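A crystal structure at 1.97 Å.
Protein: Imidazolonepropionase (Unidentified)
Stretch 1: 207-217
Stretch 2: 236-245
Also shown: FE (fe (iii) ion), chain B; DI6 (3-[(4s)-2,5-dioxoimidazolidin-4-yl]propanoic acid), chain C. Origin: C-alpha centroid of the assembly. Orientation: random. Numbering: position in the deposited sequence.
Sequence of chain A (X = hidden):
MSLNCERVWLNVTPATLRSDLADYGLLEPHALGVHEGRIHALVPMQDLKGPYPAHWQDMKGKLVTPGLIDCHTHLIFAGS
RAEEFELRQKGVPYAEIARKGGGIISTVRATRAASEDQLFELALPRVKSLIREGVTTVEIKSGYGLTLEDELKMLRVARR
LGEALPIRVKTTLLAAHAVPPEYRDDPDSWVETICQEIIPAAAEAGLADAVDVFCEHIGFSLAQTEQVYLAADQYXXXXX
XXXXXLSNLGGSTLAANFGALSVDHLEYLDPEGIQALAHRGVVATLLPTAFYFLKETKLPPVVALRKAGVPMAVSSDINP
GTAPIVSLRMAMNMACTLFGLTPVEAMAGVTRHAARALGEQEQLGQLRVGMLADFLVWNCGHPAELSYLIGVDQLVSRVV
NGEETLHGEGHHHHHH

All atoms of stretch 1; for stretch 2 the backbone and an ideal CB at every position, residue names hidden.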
# COMPACT_ATOMS: atom_id res chain seq x y z
N LEU A 207 -5.71 9.53 14.39
CA LEU A 207 -4.86 9.74 13.22
C LEU A 207 -4.19 8.50 12.62
O LEU A 207 -3.70 8.56 11.49
CB LEU A 207 -3.78 10.77 13.55
CG LEU A 207 -4.26 12.22 13.73
CD1 LEU A 207 -3.07 13.11 14.07
CD2 LEU A 207 -4.93 12.70 12.45
N ALA A 208 -4.17 7.39 13.36
CA ALA A 208 -3.51 6.19 12.85
C ALA A 208 -4.40 4.96 12.75
O ALA A 208 -5.05 4.57 13.72
CB ALA A 208 -2.29 5.87 13.72
N ASP A 209 -4.43 4.34 11.57
CA ASP A 209 -5.22 3.14 11.36
C ASP A 209 -4.36 1.92 11.67
O ASP A 209 -4.89 0.83 11.91
CB ASP A 209 -5.73 3.06 9.92
CG ASP A 209 -6.65 4.20 9.57
OD1 ASP A 209 -7.53 4.52 10.40
OD2 ASP A 209 -6.51 4.78 8.47
N ALA A 210 -3.05 2.10 11.68
CA ALA A 210 -2.13 1.00 11.97
C ALA A 210 -0.76 1.50 12.39
O ALA A 210 -0.46 2.70 12.26
CB ALA A 210 -1.99 0.10 10.74
N VAL A 211 0.06 0.59 12.93
CA VAL A 211 1.41 0.91 13.37
C VAL A 211 2.40 -0.00 12.65
O VAL A 211 2.20 -1.22 12.60
CB VAL A 211 1.57 0.74 14.90
CG1 VAL A 211 3.00 1.03 15.32
CG2 VAL A 211 0.61 1.65 15.62
N ASP A 212 3.47 0.60 12.12
CA ASP A 212 4.50 -0.10 11.35
C ASP A 212 5.85 0.03 12.05
O ASP A 212 6.02 0.89 12.92
CB ASP A 212 4.57 0.53 9.95
CG ASP A 212 5.28 -0.33 8.92
OD1 ASP A 212 5.97 -1.30 9.29
OD2 ASP A 212 5.15 -0.00 7.72
N VAL A 213 6.81 -0.81 11.67
CA VAL A 213 8.14 -0.80 12.27
C VAL A 213 9.22 -1.28 11.30
O VAL A 213 9.01 -2.21 10.53
CB VAL A 213 8.22 -1.71 13.51
CG1 VAL A 213 9.66 -1.80 14.00
CG2 VAL A 213 7.32 -1.18 14.62
N PHE A 214 10.38 -0.63 11.33
CA PHE A 214 11.49 -1.04 10.49
C PHE A 214 12.41 -1.88 11.37
O PHE A 214 13.28 -1.37 12.07
CB PHE A 214 12.26 0.18 9.96
CG PHE A 214 13.48 -0.19 9.16
CD1 PHE A 214 13.40 -1.16 8.16
CD2 PHE A 214 14.69 0.46 9.37
CE1 PHE A 214 14.52 -1.48 7.38
CE2 PHE A 214 15.81 0.14 8.60
CZ PHE A 214 15.72 -0.83 7.60
N CYS A 215 12.19 -3.20 11.33
CA CYS A 215 12.97 -4.14 12.12
C CYS A 215 14.16 -4.65 11.32
O CYS A 215 14.00 -5.43 10.38
CB CYS A 215 12.08 -5.30 12.54
SG CYS A 215 12.95 -6.65 13.37
N GLU A 216 15.36 -4.21 11.70
CA GLU A 216 16.56 -4.60 10.97
C GLU A 216 17.79 -4.26 11.80
O GLU A 216 17.69 -3.58 12.81
CB GLU A 216 16.57 -3.85 9.63
CG GLU A 216 17.55 -4.35 8.60
CD GLU A 216 17.26 -5.76 8.16
OE1 GLU A 216 16.26 -5.98 7.43
OE2 GLU A 216 18.03 -6.65 8.55
N HIS A 217 18.96 -4.75 11.38
CA HIS A 217 20.19 -4.47 12.10
C HIS A 217 20.48 -2.97 12.14
O HIS A 217 20.93 -2.45 13.16
CB HIS A 217 21.38 -5.22 11.48
CG HIS A 217 21.53 -5.01 10.01
ND1 HIS A 217 20.57 -5.41 9.11
CD2 HIS A 217 22.54 -4.47 9.28
CE1 HIS A 217 20.98 -5.13 7.88
NE2 HIS A 217 22.17 -4.56 7.96
N UNK A 236 -5.56 -0.55 20.63
CA UNK A 236 -6.39 -1.17 19.62
C UNK A 236 -6.05 -0.81 18.19
O UNK A 236 -6.93 -0.66 17.35
CB UNK A 236 -7.85 -0.81 19.88
N UNK A 237 -4.76 -0.67 17.91
CA UNK A 237 -4.30 -0.35 16.56
C UNK A 237 -3.67 -1.57 15.92
O UNK A 237 -2.91 -2.29 16.57
CB UNK A 237 -3.30 0.81 16.58
N UNK A 238 -3.98 -1.80 14.65
CA UNK A 238 -3.43 -2.93 13.90
C UNK A 238 -1.94 -2.71 13.71
O UNK A 238 -1.47 -1.57 13.72
CB UNK A 238 -4.13 -3.10 12.55
N UNK A 239 -1.18 -3.79 13.53
CA UNK A 239 0.26 -3.67 13.33
C UNK A 239 0.73 -4.32 12.03
O UNK A 239 0.02 -5.13 11.42
CB UNK A 239 1.00 -4.30 14.51
N UNK A 240 1.94 -3.95 11.61
CA UNK A 240 2.55 -4.48 10.40
C UNK A 240 4.04 -4.15 10.53
O UNK A 240 4.46 -3.57 11.53
CB UNK A 240 1.93 -3.89 9.13
N UNK A 241 4.84 -4.52 9.54
CA UNK A 241 6.25 -4.20 9.64
C UNK A 241 7.10 -4.39 8.40
O UNK A 241 6.79 -5.20 7.52
CB UNK A 241 6.86 -5.04 10.76
N UNK A 242 8.17 -3.60 8.33
CA UNK A 242 9.14 -3.70 7.24
C UNK A 242 10.06 -4.82 7.69
O UNK A 242 10.98 -4.59 8.48
CB UNK A 242 9.89 -2.39 6.97
N UNK A 243 9.82 -6.04 7.20
CA UNK A 243 10.62 -7.18 7.62
C UNK A 243 11.52 -7.87 6.60
O UNK A 243 11.22 -7.91 5.40
CB UNK A 243 9.66 -8.24 8.18
N UNK A 244 12.62 -8.41 7.11
CA UNK A 244 13.59 -9.15 6.31
C UNK A 244 14.01 -8.54 4.98
O UNK A 244 14.15 -9.25 3.98
CB UNK A 244 13.02 -10.54 6.03
N UNK A 245 14.20 -7.22 4.96
CA UNK A 245 14.62 -6.56 3.73
C UNK A 245 16.14 -6.69 3.53
O UNK A 245 16.60 -6.94 2.42
CB UNK A 245 14.21 -5.09 3.76
FE FE B . 8.42 1.13 2.86
N1 DI6 C . 13.07 0.38 3.78
C2 DI6 C . 13.15 1.07 2.62
O2 DI6 C . 13.57 0.66 1.56
C3 DI6 C . 12.59 2.48 2.93
N4 DI6 C . 12.25 2.37 4.37
C5 DI6 C . 12.55 1.12 4.77
O5 DI6 C . 12.37 0.71 5.91
C6 DI6 C . 13.63 3.55 2.66
C7 DI6 C . 13.12 4.97 2.95
C8 DI6 C . 14.13 6.09 2.69
O9 DI6 C . 13.69 7.25 2.60
O10 DI6 C . 15.36 5.83 2.57

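Position 236 has nothing of stretch 1 within reach, so only its backbone speaks: phi/psi of 64/38° favours glycine, and Gly236 is found.

At 237 the CB points toward stretch 1, 4.1 Å from Val211 CG2, with the methyl of Ala208 beyond. An apolar side chain of moderate length would suit; leucine, isoleucine or methionine are all plausible. Leu237 sets CD1 3.8 Å from Val211 CG2 and CD2 3.4 Å from Ala208 O.

At 238 the backbone offers its carbonyl to stretch 1: Val211 N donates to the O of 238 (2.8 Å). The CB lies on the same sheet face as Ala210, 4.3 Å from its CB, and small or slender residues would fit. Ala238 is the deposited choice, a methyl beside a methyl.

Position 239 pairs in parallel with Val211 and shares the other face with it, and its extended backbone welcomes a beta-branched residue. Val239 brings CG1 to 4.4 Å from Val211 CB, while its CA makes a CA-H...O contact with Val211 O at 3.2 Å.

At 240 the amide N donates to Val211 O (2.9 Å), the second of the two bonds by which Val211 straddles 239. The CB points sideways, with Asp212 OD1 4.8 Å off and Ala210 CB farther along, so a long chain, polar or basic at its tip, would suit. Lys240 packs its aliphatic part here, CG 3.5 Å from Asp212 CG and CE 4.1 Å from Ala210 CB; NZ is bonded elsewhere in the structure.

At 241 an ideal CB would lie 3.6 Å from Val213 O and 4.1 Å from Asp212 OD1, which favours a small residue. In Gly241 the CA sits just 2.9 Å from Asp212 OD1.

Position 242 points toward stretch 1, its N bonded to Val213 O (2.7 Å), between the carboxylate of Asp212 and the Phe214 ring. With iron nearby, histidine is the leading candidate, though an acidic ligand is conceivable. His242 binds FE through NE2 (2.3 Å), while ND1 makes a weak hydrogen bond to Asp212 OD1 (3.3 Å), helping to orient the ring. Its CB meets the edge of Phe214.

At 243 the CB points away, allowing many side chains. Met243, as selenomethionine, nevertheless curls back, SE reaching 3.5 Å from Cys215 CB.

Position 244 also points away, and its phi/psi of 46/40° would suit glycine, asparagine or aspartate; it is Asp244, whose N donates to a water (3.1 Å from Asp244 N) that also lies 2.7 Å from Cys215 O.

At 245 the CB is 4.3 Å from Glu216 OE1, and the imide of DI6 invites an amide. Gln245 answers with OE1 accepting from DI6 N1 and NE2 donating to DI6 O2, both at 2.9 Å.

Stretch 2, residues 236-245: GLAVKGHMDQ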
# COMPACT_ATOMS: atom_id res chain seq x y z
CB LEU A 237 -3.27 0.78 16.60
CG LEU A 237 -3.67 2.11 17.26
CD1 LEU A 237 -2.49 3.06 17.21
CD2 LEU A 237 -4.87 2.71 16.54
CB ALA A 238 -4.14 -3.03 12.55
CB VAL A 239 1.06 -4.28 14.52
CG1 VAL A 239 0.75 -3.52 15.79
CG2 VAL A 239 0.72 -5.76 14.68
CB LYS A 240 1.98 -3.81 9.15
CG LYS A 240 2.40 -2.35 9.00
CD LYS A 240 1.83 -1.71 7.74
CE LYS A 240 0.32 -1.59 7.83
NZ LYS A 240 -0.25 -0.91 6.64
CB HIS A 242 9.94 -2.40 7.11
CG HIS A 242 9.23 -1.30 6.38
ND1 HIS A 242 8.08 -0.71 6.85
CD2 HIS A 242 9.54 -0.66 5.23
CE1 HIS A 242 7.71 0.25 6.02
NE2 HIS A 242 8.58 0.30 5.03
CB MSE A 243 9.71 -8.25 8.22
CG MSE A 243 9.91 -8.47 9.71
SE MSE A 243 9.56 -6.87 10.70
CE MSE A 243 7.66 -6.93 10.63
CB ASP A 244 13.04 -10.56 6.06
CG ASP A 244 12.68 -11.29 7.35
OD1 ASP A 244 13.52 -11.31 8.27
OD2 ASP A 244 11.56 -11.85 7.43
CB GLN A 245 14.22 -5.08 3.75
CG GLN A 245 14.60 -4.31 2.49
CD GLN A 245 14.27 -2.83 2.59
OE1 GLN A 245 14.19 -2.27 3.68
NE2 GLN A 245 14.09 -2.19 1.44
O HOH W 1 14.55 -7.86 9.42
O HOH W 2 13.52 -5.31 7.19
O HOH W 3 10.62 0.52 1.97
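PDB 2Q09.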